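Local atomic coordinates of endoglucanase A (Clostridium cellulolyticum, PDB entry 1EDG), a protein that hydrolyses internal beta-1,4-glucosidic bonds of cellulose, as an endoglucanase of glycoside hydrolase family 5. Residues Gly130-Ser134 / Met168-Val174. Residues are numbered along the deposited sequence; the frame is centred on the assembly and turned at random.
Sequences GYFPS and MNEPRLV
The CE2 side of the Tyr131 ring meets both Met168 and Pro171: CB of Pro171 lies at its edge, near the ring plane, while the Met168 sulfur approaches obliquely, SD 4.2 Å from the ring centroid and 35° off its normal, a Met-aromatic contact. A water lies at the ring's edge, in its plane, beside the hydroxyl, 2.8 Å from Tyr131 OH, and accepts a hydrogen bond from Asn169 N at 3.1 Å. Tyrosine suits this place because its ring packs against sulfur and proline while its OH still reaches polar company. Met168, bent at chi3 (-80°), turns its polarisable sulfur back to Tyr131 CE2.

The Phe132 ring has Val174 O at its edge, in plane; flat and apolar, it offers CE2 to the branched Leu173 methyl CD2 at 3.7 Å. Pro133, centre of an inverse gamma turn and lacking an N-H to satisfy, lays CG 3.3 Å from Arg172 O. The guanidinium edge donates from Arg172 NH1 to Glu170 O at 3.0 Å, tying the side chain back to its own backbone.

Both loops follow neighbouring strands, 116-120 and 163-166, of the TIM barrel. Asn169-Glu170-Pro171 matches the family 5 signature, whose glutamate is probably the acid/base, as in relatives; Glu170 OE2 is hydrogen-bonded to His254 ND1. Apolar and sulfur-aromatic packing thus holds 130-134 against 168-174 without direct hydrogen bonds, one water serving both the buried Tyr131 hydroxyl and Asn169 N.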
loop_
_atom_site.group_PDB
_atom_site.type_symbol
_atom_site.label_atom_id
_atom_site.label_comp_id
_atom_site.label_asym_id
_atom_site.label_seq_id
_atom_site.Cartn_x
_atom_site.Cartn_y
_atom_site.Cartn_z
ATOM N N GLY A 130 -19.256 2.175 -6.349
ATOM C CA GLY A 130 -18.005 1.594 -6.810
ATOM C C GLY A 130 -18.138 0.129 -7.177
ATOM O O GLY A 130 -19.031 -0.240 -7.942
ATOM N N TYR A 131 -17.257 -0.708 -6.638
ATOM C CA TYR A 131 -17.297 -2.143 -6.912
ATOM C C TYR A 131 -17.532 -2.899 -5.605
ATOM O O TYR A 131 -17.391 -2.334 -4.522
ATOM C CB TYR A 131 -15.992 -2.614 -7.594
ATOM C CG TYR A 131 -14.755 -2.631 -6.709
ATOM C CD1 TYR A 131 -13.968 -1.490 -6.549
ATOM C CD2 TYR A 131 -14.388 -3.780 -6.015
ATOM C CE1 TYR A 131 -12.846 -1.497 -5.712
ATOM C CE2 TYR A 131 -13.273 -3.796 -5.175
ATOM C CZ TYR A 131 -12.511 -2.648 -5.028
ATOM O OH TYR A 131 -11.428 -2.658 -4.177
ATOM N N PHE A 132 -17.953 -4.155 -5.708
ATOM C CA PHE A 132 -18.184 -5.002 -4.541
ATOM C C PHE A 132 -17.886 -6.401 -5.059
ATOM O O PHE A 132 -18.528 -6.876 -5.997
ATOM C CB PHE A 132 -19.629 -4.900 -4.037
ATOM C CG PHE A 132 -19.826 -5.478 -2.664
ATOM C CD1 PHE A 132 -19.577 -4.710 -1.529
ATOM C CD2 PHE A 132 -20.229 -6.800 -2.499
ATOM C CE1 PHE A 132 -19.723 -5.254 -0.247
ATOM C CE2 PHE A 132 -20.377 -7.351 -1.218
ATOM C CZ PHE A 132 -20.123 -6.577 -0.094
ATOM N N PRO A 133 -16.871 -7.062 -4.481
ATOM C CA PRO A 133 -16.435 -8.408 -4.869
ATOM C C PRO A 133 -17.327 -9.603 -4.525
ATOM O O PRO A 133 -16.979 -10.415 -3.668
ATOM C CB PRO A 133 -15.064 -8.512 -4.204
ATOM C CG PRO A 133 -15.282 -7.791 -2.924
ATOM C CD PRO A 133 -16.051 -6.553 -3.364
ATOM N N SER A 134 -18.475 -9.694 -5.188
ATOM C CA SER A 134 -19.393 -10.819 -5.011
ATOM C C SER A 134 -20.096 -10.977 -6.355
ATOM O O SER A 134 -20.228 -10.007 -7.109
ATOM C CB SER A 134 -20.389 -10.586 -3.866
ATOM O OG SER A 134 -21.423 -9.688 -4.224
ATOM N N MET A 168 -6.620 -2.402 -7.055
ATOM C CA MET A 168 -7.522 -2.311 -5.904
ATOM C C MET A 168 -6.705 -2.287 -4.624
ATOM O O MET A 168 -5.563 -2.758 -4.599
ATOM C CB MET A 168 -8.475 -3.510 -5.861
ATOM C CG MET A 168 -9.415 -3.592 -7.055
ATOM S SD MET A 168 -10.388 -5.112 -7.092
ATOM C CE MET A 168 -9.166 -6.247 -7.756
ATOM N N ASN A 169 -7.303 -1.771 -3.556
ATOM C CA ASN A 169 -6.641 -1.671 -2.259
ATOM C C ASN A 169 -6.845 -2.913 -1.387
ATOM O O ASN A 169 -5.977 -3.793 -1.324
ATOM C CB ASN A 169 -7.130 -0.399 -1.543
ATOM C CG ASN A 169 -6.541 -0.252 -0.154
ATOM O OD1 ASN A 169 -5.330 -0.346 0.031
ATOM N ND2 ASN A 169 -7.398 -0.023 0.836
ATOM N N GLU A 170 -7.974 -2.975 -0.689
ATOM C CA GLU A 170 -8.303 -4.110 0.170
ATOM C C GLU A 170 -9.694 -4.639 -0.194
ATOM O O GLU A 170 -10.628 -4.556 0.605
ATOM C CB GLU A 170 -8.247 -3.699 1.653
ATOM C CG GLU A 170 -6.840 -3.350 2.145
ATOM C CD GLU A 170 -6.778 -2.962 3.621
ATOM O OE1 GLU A 170 -7.827 -2.763 4.266
ATOM O OE2 GLU A 170 -5.655 -2.850 4.150
ATOM N N PRO A 171 -9.844 -5.201 -1.406
ATOM C CA PRO A 171 -11.152 -5.729 -1.832
ATOM C C PRO A 171 -11.637 -6.772 -0.822
ATOM O O PRO A 171 -10.895 -7.682 -0.442
ATOM C CB PRO A 171 -10.853 -6.314 -3.214
ATOM C CG PRO A 171 -9.413 -6.730 -3.102
ATOM C CD PRO A 171 -8.777 -5.593 -2.344
ATOM N N ARG A 172 -12.874 -6.620 -0.361
ATOM C CA ARG A 172 -13.400 -7.518 0.656
ATOM C C ARG A 172 -14.920 -7.411 0.722
ATOM O O ARG A 172 -15.514 -6.545 0.078
ATOM C CB ARG A 172 -12.816 -7.101 2.012
ATOM C CG ARG A 172 -13.263 -5.700 2.449
ATOM C CD ARG A 172 -12.410 -5.140 3.574
ATOM N NE ARG A 172 -12.930 -3.871 4.084
ATOM C CZ ARG A 172 -12.774 -2.688 3.493
ATOM N NH1 ARG A 172 -12.103 -2.582 2.356
ATOM N NH2 ARG A 172 -13.291 -1.599 4.047
ATOM N N LEU A 173 -15.534 -8.268 1.534
ATOM C CA LEU A 173 -16.983 -8.250 1.715
ATOM C C LEU A 173 -17.332 -7.317 2.874
ATOM O O LEU A 173 -17.466 -7.754 4.016
ATOM C CB LEU A 173 -17.508 -9.664 1.992
ATOM C CG LEU A 173 -17.353 -10.673 0.850
ATOM C CD1 LEU A 173 -17.752 -12.058 1.329
ATOM C CD2 LEU A 173 -18.189 -10.243 -0.351
ATOM N N VAL A 174 -17.460 -6.026 2.578
ATOM C CA VAL A 174 -17.783 -5.033 3.601
ATOM C C VAL A 174 -19.106 -5.395 4.272
ATOM O O VAL A 174 -20.091 -5.701 3.599
ATOM C CB VAL A 174 -17.890 -3.609 3.004
ATOM C CG1 VAL A 174 -18.169 -2.600 4.100
ATOM C CG2 VAL A 174 -16.605 -3.241 2.275
HETATM O O HOH W 1 -9.984 -0.300 -4.071
#